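Local coordinates for pectate lyase/Amb allergen (Acidovorax citrulli, PDB 4HWV), which probably cleaves pectate, the polygalacturonate of plant cell walls, by calcium-dependent elimination, as in other pectate lyases of polysaccharide lyase family 1, at residues Ile81-Gly85 and Leu169-Gly173; Ala176-Gly181 and Asn199-Ala205; Trp238-Phe244 and Leu292-His298; Ser245-Asp251 and His298-Lys302. One frame throughout, in Å; residues are numbered along the deposited sequence.

Contact 1. Residues Ile81-Gly85 and Leu169-Gly173; sequences IRIRG and LLGIG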
# COMPACT_ATOMS: atom_id res chain seq x y z
N ILE A 81 14.02 -7.77 -23.65
CA ILE A 81 13.30 -8.56 -22.67
C ILE A 81 12.01 -7.81 -22.34
O ILE A 81 12.03 -6.71 -21.76
CB ILE A 81 14.15 -8.77 -21.39
CG1 ILE A 81 15.46 -9.49 -21.72
CG2 ILE A 81 13.35 -9.53 -20.35
CD1 ILE A 81 16.48 -9.45 -20.61
N ARG A 82 10.88 -8.40 -22.73
CA ARG A 82 9.58 -7.79 -22.50
C ARG A 82 8.95 -8.38 -21.25
O ARG A 82 8.99 -9.59 -21.05
CB ARG A 82 8.67 -7.96 -23.72
CG ARG A 82 9.26 -7.29 -24.95
CD ARG A 82 8.27 -7.14 -26.10
NE ARG A 82 8.97 -6.59 -27.26
CZ ARG A 82 9.09 -5.29 -27.54
NH1 ARG A 82 8.56 -4.36 -26.75
NH2 ARG A 82 9.76 -4.93 -28.62
N ILE A 83 8.41 -7.51 -20.40
CA ILE A 83 7.85 -7.94 -19.13
C ILE A 83 6.34 -8.12 -19.27
O ILE A 83 5.61 -7.16 -19.54
CB ILE A 83 8.11 -6.90 -18.01
CG1 ILE A 83 9.59 -6.50 -17.97
CG2 ILE A 83 7.55 -7.42 -16.66
CD1 ILE A 83 10.55 -7.64 -17.74
N ARG A 84 5.87 -9.36 -19.12
CA ARG A 84 4.45 -9.67 -19.17
C ARG A 84 3.90 -9.80 -17.76
O ARG A 84 4.21 -10.75 -17.05
CB ARG A 84 4.17 -10.97 -19.95
CG ARG A 84 2.68 -11.20 -20.16
CD ARG A 84 2.30 -12.52 -20.83
NE ARG A 84 2.84 -12.72 -22.17
CZ ARG A 84 2.39 -12.11 -23.26
NH1 ARG A 84 1.42 -11.20 -23.17
NH2 ARG A 84 2.92 -12.39 -24.44
N GLY A 85 3.07 -8.84 -17.38
CA GLY A 85 2.46 -8.88 -16.06
C GLY A 85 3.43 -8.54 -14.94
O GLY A 85 4.33 -7.70 -15.10
N LEU A 169 14.86 -3.64 -21.15
CA LEU A 169 13.75 -4.19 -20.37
C LEU A 169 12.55 -3.33 -20.71
O LEU A 169 12.54 -2.12 -20.42
CB LEU A 169 14.03 -4.11 -18.87
CG LEU A 169 15.24 -4.90 -18.39
CD1 LEU A 169 15.56 -4.59 -16.94
CD2 LEU A 169 15.02 -6.38 -18.53
N LEU A 170 11.53 -3.94 -21.34
CA LEU A 170 10.43 -3.18 -21.91
C LEU A 170 9.12 -3.77 -21.40
O LEU A 170 8.80 -4.91 -21.70
CB LEU A 170 10.47 -3.22 -23.45
CG LEU A 170 11.75 -2.66 -24.10
CD1 LEU A 170 11.72 -2.88 -25.60
CD2 LEU A 170 12.02 -1.18 -23.79
N GLY A 171 8.39 -3.02 -20.59
CA GLY A 171 7.11 -3.52 -20.13
C GLY A 171 6.11 -3.69 -21.26
O GLY A 171 6.07 -2.88 -22.18
N ILE A 172 5.27 -4.73 -21.16
CA ILE A 172 4.15 -4.89 -22.09
C ILE A 172 2.89 -4.22 -21.55
O ILE A 172 2.47 -4.47 -20.41
CB ILE A 172 3.84 -6.39 -22.31
CG1 ILE A 172 5.03 -7.06 -23.01
CG2 ILE A 172 2.54 -6.57 -23.09
CD1 ILE A 172 4.96 -8.58 -23.02
N GLY A 173 2.26 -3.38 -22.36
CA GLY A 173 0.92 -2.92 -22.00
C GLY A 173 0.91 -1.93 -20.85
O GLY A 173 1.82 -1.11 -20.70
O HOH W 1 6.49 -4.07 -24.82
O HOH W 2 1.97 -6.72 -18.93
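Three backbone hydrogen bonds join these two parallel strands. L170 N donates to I81 O (2.8 Å), I83 N donates to L170 O (2.9 Å), and I172 N donates to I83 O (2.9 Å). L170 therefore uses both its N and its O on the partner strand. CA-H...O contacts run alongside, the shortest from R82 CA to L170 O (3.1 Å). The strands belong to successive coils of the right-handed parallel beta-helix of the family. Strand 44-47 takes the other edge of 81-83: through the backbone, R82 bonds Y45 and V47, and R84 bonds V47. I81 and L169 point into the helix interior, where I81 CB lies 3.8 Å from L169 CD2. R82 and L170 lie on the opposite face. The guanidinium of R82 bonds to I18 O and also reaches water 1 through NH1 (2.8 Å); that water donates to G171 O (2.9 Å), which further accepts from N199. Water 2 accepts from G85 N (2.8 Å) and donates to I172 O (2.7 Å).

Contact 2. Residues Ala176-Gly181 and Asn199-Ala205; sequences AKILHG and NITFEDA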
# COMPACT_ATOMS: atom_id res chain seq x y z
N ALA A 176 2.71 -3.96 -16.68
CA ALA A 176 3.98 -4.63 -16.44
C ALA A 176 4.56 -4.14 -15.12
O ALA A 176 4.66 -2.93 -14.91
CB ALA A 176 4.94 -4.34 -17.57
N LYS A 177 4.94 -5.06 -14.24
CA LYS A 177 5.47 -4.68 -12.94
C LYS A 177 6.67 -5.52 -12.54
O LYS A 177 6.73 -6.72 -12.85
CB LYS A 177 4.42 -4.84 -11.84
CG LYS A 177 3.14 -4.04 -12.02
CD LYS A 177 2.32 -4.03 -10.72
CE LYS A 177 1.20 -3.01 -10.76
NZ LYS A 177 0.67 -2.84 -9.37
N ILE A 178 7.61 -4.90 -11.83
CA ILE A 178 8.68 -5.64 -11.16
C ILE A 178 8.67 -5.20 -9.70
O ILE A 178 8.76 -3.99 -9.41
CB ILE A 178 10.04 -5.34 -11.82
CG1 ILE A 178 10.03 -5.84 -13.28
CG2 ILE A 178 11.17 -5.99 -11.02
CD1 ILE A 178 11.32 -5.57 -14.03
N LEU A 179 8.48 -6.16 -8.81
CA LEU A 179 8.30 -5.87 -7.38
C LEU A 179 9.42 -6.42 -6.52
O LEU A 179 9.96 -7.48 -6.79
CB LEU A 179 7.03 -6.53 -6.84
CG LEU A 179 5.74 -6.46 -7.66
CD1 LEU A 179 4.67 -7.28 -6.96
CD2 LEU A 179 5.29 -5.02 -7.85
N HIS A 180 9.72 -5.70 -5.45
CA HIS A 180 10.42 -6.27 -4.30
C HIS A 180 11.89 -6.58 -4.53
O HIS A 180 12.48 -7.39 -3.80
CB HIS A 180 9.69 -7.53 -3.80
CG HIS A 180 8.24 -7.30 -3.51
ND1 HIS A 180 7.28 -8.25 -3.74
CD2 HIS A 180 7.60 -6.21 -3.03
CE1 HIS A 180 6.09 -7.76 -3.40
NE2 HIS A 180 6.26 -6.52 -2.97
N GLY A 181 12.52 -5.92 -5.50
CA GLY A 181 13.95 -6.12 -5.67
C GLY A 181 14.64 -4.99 -6.38
O GLY A 181 14.09 -3.90 -6.55
N ASN A 199 8.55 1.53 -19.57
CA ASN A 199 7.18 1.05 -19.49
C ASN A 199 6.93 0.01 -18.41
O ASN A 199 6.03 -0.81 -18.56
CB ASN A 199 6.67 0.55 -20.84
CG ASN A 199 5.16 0.53 -20.90
OD1 ASN A 199 4.51 1.43 -20.38
ND2 ASN A 199 4.58 -0.50 -21.55
N ILE A 200 7.67 0.09 -17.30
CA ILE A 200 7.52 -0.86 -16.19
C ILE A 200 7.13 -0.07 -14.94
O ILE A 200 7.60 1.06 -14.71
CB ILE A 200 8.84 -1.62 -15.95
CG1 ILE A 200 9.16 -2.48 -17.17
CG2 ILE A 200 8.78 -2.49 -14.67
CD1 ILE A 200 10.62 -2.86 -17.29
N THR A 201 6.24 -0.65 -14.15
CA THR A 201 5.95 -0.12 -12.81
C THR A 201 6.78 -0.91 -11.79
O THR A 201 6.58 -2.11 -11.62
CB THR A 201 4.45 -0.21 -12.51
OG1 THR A 201 3.78 0.68 -13.39
CG2 THR A 201 4.13 0.21 -11.08
N PHE A 202 7.70 -0.21 -11.12
CA PHE A 202 8.60 -0.78 -10.13
C PHE A 202 8.04 -0.44 -8.75
O PHE A 202 7.73 0.73 -8.50
CB PHE A 202 9.98 -0.14 -10.26
CG PHE A 202 10.76 -0.55 -11.47
CD1 PHE A 202 11.59 -1.67 -11.41
CD2 PHE A 202 10.68 0.16 -12.67
CE1 PHE A 202 12.33 -2.07 -12.50
CE2 PHE A 202 11.44 -0.24 -13.78
CZ PHE A 202 12.25 -1.34 -13.69
N GLU A 203 7.91 -1.42 -7.87
CA GLU A 203 7.40 -1.14 -6.51
C GLU A 203 8.20 -1.80 -5.42
O GLU A 203 8.50 -3.00 -5.50
CB GLU A 203 5.96 -1.66 -6.33
CG GLU A 203 4.93 -1.02 -7.26
CD GLU A 203 3.54 -1.58 -7.12
OE1 GLU A 203 3.25 -2.26 -6.12
OE2 GLU A 203 2.72 -1.31 -8.03
N ASP A 204 8.52 -1.02 -4.40
CA ASP A 204 8.74 -1.52 -3.04
C ASP A 204 9.94 -2.46 -2.93
O ASP A 204 9.78 -3.67 -2.68
CB ASP A 204 7.45 -2.19 -2.53
CG ASP A 204 7.49 -2.53 -1.05
OD1 ASP A 204 8.34 -1.98 -0.32
OD2 ASP A 204 6.68 -3.36 -0.64
N ALA A 205 11.13 -1.90 -3.12
CA ALA A 205 12.37 -2.64 -2.88
C ALA A 205 12.58 -2.67 -1.37
O ALA A 205 13.16 -1.75 -0.79
CB ALA A 205 13.54 -1.98 -3.60
O HOH W 3 3.24 -1.20 -18.19
O HOH W 4 2.89 -0.93 -15.41
O HOH W 5 1.69 -4.70 -6.60
O HOH W 6 4.70 -4.54 -2.01
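Main-chain hydrogen bonds define the pairing of 177-179 with 201-203, which run parallel at 14°. T201 N donates to A176 O (2.9 Å), I178 N to T201 O (3.0 Å), E203 N to I178 O (3.1 Å) and H180 N to E203 O (3.0 Å). CA-H...O contacts fill the gaps between them, such as K177 CA to T201 O at 3.1 Å.

Apolar contacts lie on the face of I178 and F202, which looks into the parallel beta-helix. I178 CG1 meets I200 CG2 (3.8 Å), and I178 CD1 meets F202 CE1 (4.0 Å). The F202 ring also stacks on F244 of the following coil.

The outer face is mixed: K177, T201 and E203 with the apolar L179. K177 NZ forms a salt bridge with E203 OE2 (2.9 Å). The aliphatic part of E203 packs on L179, with E203 CB 3.7 Å from L179 CD2.

Waters bridge the two segments. Water 4 lies 2.7 Å from both A176 O and T201 OG1. Water 6 lies 2.7 Å from H180 NE2 and donates to D204 OD2 at 2.7 Å. H180 also bonds D88, while D204 holds H277 and R249.

The chemistry splits by face: an apolar interior and a mostly polar outer face. The polar character continues in H180 and D204; the A205 side chain next to D204 is about 9 Å from the bound calcium.

Contact 3. Residues Trp238-Phe244 and Leu292-His298; sequences WIDHNTF and LSNNHFH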
# COMPACT_ATOMS: atom_id res chain seq x y z
N TRP A 238 19.27 4.60 -20.14
CA TRP A 238 18.09 5.40 -20.40
C TRP A 238 16.90 4.75 -19.69
O TRP A 238 16.51 3.62 -20.01
CB TRP A 238 17.84 5.50 -21.91
CG TRP A 238 16.69 6.41 -22.27
CD1 TRP A 238 16.36 7.61 -21.68
CD2 TRP A 238 15.72 6.19 -23.31
NE1 TRP A 238 15.26 8.15 -22.30
CE2 TRP A 238 14.84 7.30 -23.31
CE3 TRP A 238 15.51 5.16 -24.25
CZ2 TRP A 238 13.76 7.40 -24.18
CZ3 TRP A 238 14.44 5.28 -25.13
CH2 TRP A 238 13.57 6.37 -25.08
N ILE A 239 16.37 5.48 -18.70
CA ILE A 239 15.26 5.00 -17.89
C ILE A 239 14.10 5.93 -18.22
O ILE A 239 14.09 7.09 -17.81
CB ILE A 239 15.64 5.07 -16.39
CG1 ILE A 239 16.79 4.10 -16.12
CG2 ILE A 239 14.42 4.82 -15.50
CD1 ILE A 239 17.51 4.36 -14.80
N ASP A 240 13.14 5.40 -18.97
CA ASP A 240 12.12 6.24 -19.59
C ASP A 240 10.71 5.67 -19.45
O ASP A 240 10.48 4.48 -19.69
CB ASP A 240 12.44 6.37 -21.09
CG ASP A 240 11.38 7.15 -21.84
OD1 ASP A 240 11.33 8.40 -21.74
OD2 ASP A 240 10.57 6.49 -22.55
N HIS A 241 9.75 6.52 -19.08
CA HIS A 241 8.35 6.10 -19.05
C HIS A 241 8.11 4.91 -18.12
O HIS A 241 7.37 3.97 -18.46
CB HIS A 241 7.82 5.79 -20.47
CG HIS A 241 7.35 7.00 -21.22
ND1 HIS A 241 8.09 7.58 -22.23
CD2 HIS A 241 6.18 7.68 -21.17
CE1 HIS A 241 7.40 8.58 -22.76
NE2 HIS A 241 6.25 8.67 -22.12
N ASN A 242 8.70 4.97 -16.93
CA ASN A 242 8.44 3.97 -15.89
C ASN A 242 7.77 4.66 -14.72
O ASN A 242 7.76 5.90 -14.62
CB ASN A 242 9.74 3.31 -15.39
CG ASN A 242 10.54 2.71 -16.51
OD1 ASN A 242 10.18 1.64 -17.03
ND2 ASN A 242 11.63 3.38 -16.89
N THR A 243 7.20 3.85 -13.84
CA THR A 243 6.67 4.35 -12.58
C THR A 243 7.43 3.66 -11.45
O THR A 243 7.76 2.48 -11.57
CB THR A 243 5.16 4.07 -12.51
OG1 THR A 243 4.53 4.80 -13.57
CG2 THR A 243 4.55 4.49 -11.15
N PHE A 244 7.75 4.40 -10.39
CA PHE A 244 8.50 3.88 -9.24
C PHE A 244 7.83 4.35 -7.97
O PHE A 244 7.47 5.53 -7.87
CB PHE A 244 9.91 4.46 -9.20
CG PHE A 244 10.77 4.12 -10.38
CD1 PHE A 244 10.71 4.87 -11.55
CD2 PHE A 244 11.72 3.11 -10.29
CE1 PHE A 244 11.54 4.57 -12.62
CE2 PHE A 244 12.55 2.82 -11.35
CZ PHE A 244 12.46 3.54 -12.52
N LEU A 292 17.07 9.93 -16.94
CA LEU A 292 15.77 9.50 -16.45
C LEU A 292 14.73 10.48 -17.00
O LEU A 292 14.73 11.65 -16.63
CB LEU A 292 15.74 9.51 -14.91
CG LEU A 292 16.80 8.63 -14.26
CD1 LEU A 292 18.05 9.42 -13.91
CD2 LEU A 292 16.24 7.97 -13.01
N SER A 293 13.89 10.00 -17.91
CA SER A 293 12.95 10.86 -18.63
C SER A 293 11.53 10.32 -18.52
O SER A 293 11.30 9.11 -18.58
CB SER A 293 13.36 10.96 -20.10
OG SER A 293 13.50 9.67 -20.68
N ASN A 294 10.58 11.24 -18.34
CA ASN A 294 9.16 10.90 -18.48
C ASN A 294 8.69 9.81 -17.53
O ASN A 294 7.79 9.03 -17.87
CB ASN A 294 8.86 10.48 -19.94
CG ASN A 294 9.41 11.47 -20.94
OD1 ASN A 294 9.14 12.67 -20.84
ND2 ASN A 294 10.20 10.98 -21.91
N ASN A 295 9.29 9.75 -16.34
CA ASN A 295 8.90 8.76 -15.32
C ASN A 295 7.98 9.38 -14.29
O ASN A 295 7.95 10.60 -14.13
CB ASN A 295 10.12 8.20 -14.58
CG ASN A 295 11.14 7.57 -15.49
OD1 ASN A 295 10.95 6.45 -15.98
ND2 ASN A 295 12.24 8.27 -15.71
N HIS A 296 7.22 8.53 -13.59
CA HIS A 296 6.43 8.94 -12.44
C HIS A 296 7.05 8.30 -11.20
O HIS A 296 7.00 7.08 -11.04
CB HIS A 296 4.99 8.46 -12.61
CG HIS A 296 4.08 8.87 -11.50
ND1 HIS A 296 2.84 8.28 -11.33
CD2 HIS A 296 4.19 9.81 -10.53
CE1 HIS A 296 2.23 8.85 -10.31
NE2 HIS A 296 3.03 9.78 -9.80
N PHE A 297 7.66 9.11 -10.34
CA PHE A 297 8.24 8.64 -9.09
C PHE A 297 7.33 9.11 -7.97
O PHE A 297 7.06 10.30 -7.89
CB PHE A 297 9.62 9.26 -8.84
CG PHE A 297 10.63 9.00 -9.92
CD1 PHE A 297 11.40 7.84 -9.91
CD2 PHE A 297 10.85 9.92 -10.94
CE1 PHE A 297 12.36 7.61 -10.89
CE2 PHE A 297 11.81 9.69 -11.93
CZ PHE A 297 12.57 8.54 -11.90
N HIS A 298 6.87 8.21 -7.11
CA HIS A 298 5.96 8.66 -6.06
C HIS A 298 6.07 7.86 -4.79
O HIS A 298 6.40 6.68 -4.83
CB HIS A 298 4.49 8.74 -6.55
CG HIS A 298 3.85 7.41 -6.88
ND1 HIS A 298 3.13 6.67 -5.96
CD2 HIS A 298 3.77 6.72 -8.05
CE1 HIS A 298 2.65 5.59 -6.54
NE2 HIS A 298 3.03 5.59 -7.81
O HOH W 7 2.22 6.13 -12.98
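Stacked coils of a right-handed parallel beta-helix meet here, each with a sharp turn between two short strands. At these turns N242 and N295, continued by N329, form an asparagine stack of the kind known in pectate lyases. N295 OD1 accepts from N242 N (2.9 Å) and N242 ND2 (3.3 Å), while N295 ND2 donates to I239 O (3.0 Å). N295 thus spans the neighbouring turn and keeps the two in register. N242 repeats this one coil back: its OD1 accepts from I200 N and its ND2 reaches I197 O. Backbone pairing resumes on each side of the turn, with S293 N donating to I239 O (2.9 Å) before it and F244 N to H296 O (2.9 Å) after it. D240 OD1 accepts from S293 OG (2.7 Å) and N294 ND2 (2.8 Å); its OD2 takes H241 ND1 (2.7 Å) and pairs with R198. N294 CB sits over the H241 ring, 3.7 Å from its centroid. Inside, the F244 and F297 rings are nearly parallel but slid apart, with centroids 5.0 Å apart. F202 stacks on F244, and F304 meets F297 edge-to-face. Strand 192-198 lies beside 238-240, strand 324-327 beside 292-293, and V281 of strand 281-283 touches I239, F244 and L292.

Contact 4. Residues Ser245-Asp251 and His298-Lys302; sequences SDGDRHD and HDHDK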
# COMPACT_ATOMS: atom_id res chain seq x y z
N SER A 245 7.70 3.48 -6.97
CA SER A 245 7.12 3.87 -5.68
C SER A 245 7.45 2.83 -4.62
O SER A 245 7.99 1.77 -4.92
CB SER A 245 5.59 3.96 -5.77
OG SER A 245 5.03 2.68 -5.85
N ASP A 246 7.07 3.13 -3.37
CA ASP A 246 7.17 2.14 -2.30
C ASP A 246 5.97 1.18 -2.26
O ASP A 246 5.76 0.50 -1.26
CB ASP A 246 7.33 2.83 -0.94
CG ASP A 246 8.72 3.43 -0.76
OD1 ASP A 246 9.62 3.12 -1.60
OD2 ASP A 246 8.91 4.18 0.22
N GLY A 247 5.21 1.12 -3.36
CA GLY A 247 4.05 0.24 -3.39
C GLY A 247 3.12 0.52 -2.22
O GLY A 247 2.90 1.68 -1.86
N ASP A 248 2.60 -0.54 -1.61
CA ASP A 248 1.65 -0.37 -0.52
C ASP A 248 2.28 -0.62 0.86
O ASP A 248 1.56 -0.88 1.81
CB ASP A 248 0.40 -1.26 -0.72
CG ASP A 248 0.70 -2.72 -0.50
OD1 ASP A 248 1.89 -3.11 -0.56
OD2 ASP A 248 -0.26 -3.50 -0.27
N ARG A 249 3.61 -0.54 0.95
CA ARG A 249 4.27 -0.55 2.25
C ARG A 249 4.99 0.78 2.45
O ARG A 249 6.22 0.88 2.30
CB ARG A 249 5.24 -1.73 2.38
CG ARG A 249 4.50 -3.04 2.63
CD ARG A 249 5.44 -4.21 2.95
NE ARG A 249 6.22 -4.57 1.77
CZ ARG A 249 6.99 -5.65 1.70
NH1 ARG A 249 7.14 -6.47 2.75
NH2 ARG A 249 7.60 -5.92 0.56
N HIS A 250 4.22 1.81 2.77
CA HIS A 250 4.80 3.12 3.03
C HIS A 250 5.54 3.13 4.36
O HIS A 250 5.16 2.42 5.30
CB HIS A 250 3.71 4.19 3.05
CG HIS A 250 3.11 4.46 1.71
ND1 HIS A 250 2.21 5.48 1.49
CD2 HIS A 250 3.31 3.87 0.51
CE1 HIS A 250 1.87 5.50 0.22
NE2 HIS A 250 2.53 4.54 -0.41
N ASP A 251 6.56 3.97 4.43
CA ASP A 251 7.39 4.07 5.63
C ASP A 251 6.61 4.37 6.90
O ASP A 251 7.00 3.97 7.99
CB ASP A 251 8.46 5.13 5.44
CG ASP A 251 9.44 4.79 4.35
OD1 ASP A 251 9.44 3.63 3.87
OD2 ASP A 251 10.21 5.69 3.96
N HIS A 298 6.87 8.21 -7.11
CA HIS A 298 5.96 8.66 -6.06
C HIS A 298 6.07 7.86 -4.79
O HIS A 298 6.40 6.68 -4.83
CB HIS A 298 4.49 8.74 -6.55
CG HIS A 298 3.85 7.41 -6.88
ND1 HIS A 298 3.13 6.67 -5.96
CD2 HIS A 298 3.77 6.72 -8.05
CE1 HIS A 298 2.65 5.59 -6.54
NE2 HIS A 298 3.03 5.59 -7.81
N ASP A 299 5.81 8.52 -3.66
CA ASP A 299 5.64 7.83 -2.38
C ASP A 299 6.90 7.09 -1.94
O ASP A 299 6.98 5.85 -1.94
CB ASP A 299 4.41 6.92 -2.42
CG ASP A 299 3.13 7.73 -2.55
OD1 ASP A 299 2.79 8.45 -1.59
OD2 ASP A 299 2.51 7.70 -3.61
N HIS A 300 7.88 7.87 -1.53
CA HIS A 300 9.17 7.34 -1.14
C HIS A 300 9.94 8.42 -0.41
O HIS A 300 9.70 9.62 -0.65
CB HIS A 300 9.92 6.88 -2.40
CG HIS A 300 11.26 6.30 -2.12
ND1 HIS A 300 11.45 4.95 -1.86
CD2 HIS A 300 12.48 6.87 -2.08
CE1 HIS A 300 12.73 4.73 -1.65
NE2 HIS A 300 13.38 5.88 -1.79
N ASP A 301 10.85 8.02 0.47
CA ASP A 301 11.61 8.98 1.26
C ASP A 301 12.82 9.52 0.47
O ASP A 301 12.77 10.63 -0.09
CB ASP A 301 12.02 8.35 2.60
CG ASP A 301 12.66 9.32 3.54
OD1 ASP A 301 13.08 10.41 3.11
OD2 ASP A 301 12.74 8.99 4.74
N LYS A 302 13.91 8.74 0.40
CA LYS A 302 15.17 9.21 -0.17
C LYS A 302 15.26 8.77 -1.63
O LYS A 302 15.62 7.63 -1.93
CB LYS A 302 16.34 8.66 0.63
CG LYS A 302 16.28 9.12 2.08
CD LYS A 302 17.29 8.43 2.97
CE LYS A 302 17.09 8.83 4.42
NZ LYS A 302 17.99 8.10 5.36
O HOH W 8 11.16 5.30 1.41
O HOH W 9 10.19 8.06 5.39
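Two short histidine-carboxylate hydrogen bonds mark this contact. H300 ND1 donates to D246 OD1 across the segments (2.6 Å), and H298 ND1 donates to D299 OD2 within its own (2.6 Å). H300 NE2 also bonds K302 O (2.8 Å), so both ring nitrogens of H300 are used. The one backbone hydrogen bond between the segments is D246 N to D299 O (3.1 Å). S245 CB lies over the H298 ring, 3.6 Å from its centroid. The contact sits where strand 243-245 of the parallel beta-helix passes into a loop and strand 296-300 turns a corner; 246-249 forms a type II' turn. S245 OG accepts from G247 N (2.9 Å), an ST turn. The H300 side chain is about 8 Å from the bound calcium. Two carboxylates of like charge come close, D251 OD2 and D301 OD2 at 4.2 Å, and water 9 donates to both. Water 8 donates to D246 OD2 (2.8 Å) and D251 OD2 (2.7 Å) and accepts from D301 N (2.9 Å). Outside the segments, H277 bonds D251 and Q336 bonds D301. On the turn, D248 bonds H250 of the second subunit and H252 of the second subunit, while R249 pairs with D204 of its own chain.

All four contacts are largely buried and reach the same sheet of the beta-helix, within which their strands run parallel. Contacts 1 and 2 follow each other along it: G85 O meets K177 N at 2.8 Å, and G171 O meets N199 ND2 at 2.9 Å. Strands 201-203 and 243-245 are neighbours, so contact 2 leads into contact 3, with F202 N 2.7 Å from T243 O. Contacts 3 and 4 share H298. Contact 1 is mostly backbone pairing with aliphatic packing, far from the calcium. Contact 2 adds a salt bridge, contact 3 asparagines and aromatic rings. Contact 4, between a loop and a strand that turns a corner, relies on histidines, carboxylates and water, and it reaches the second subunit, which contacts 1 and 3 do not.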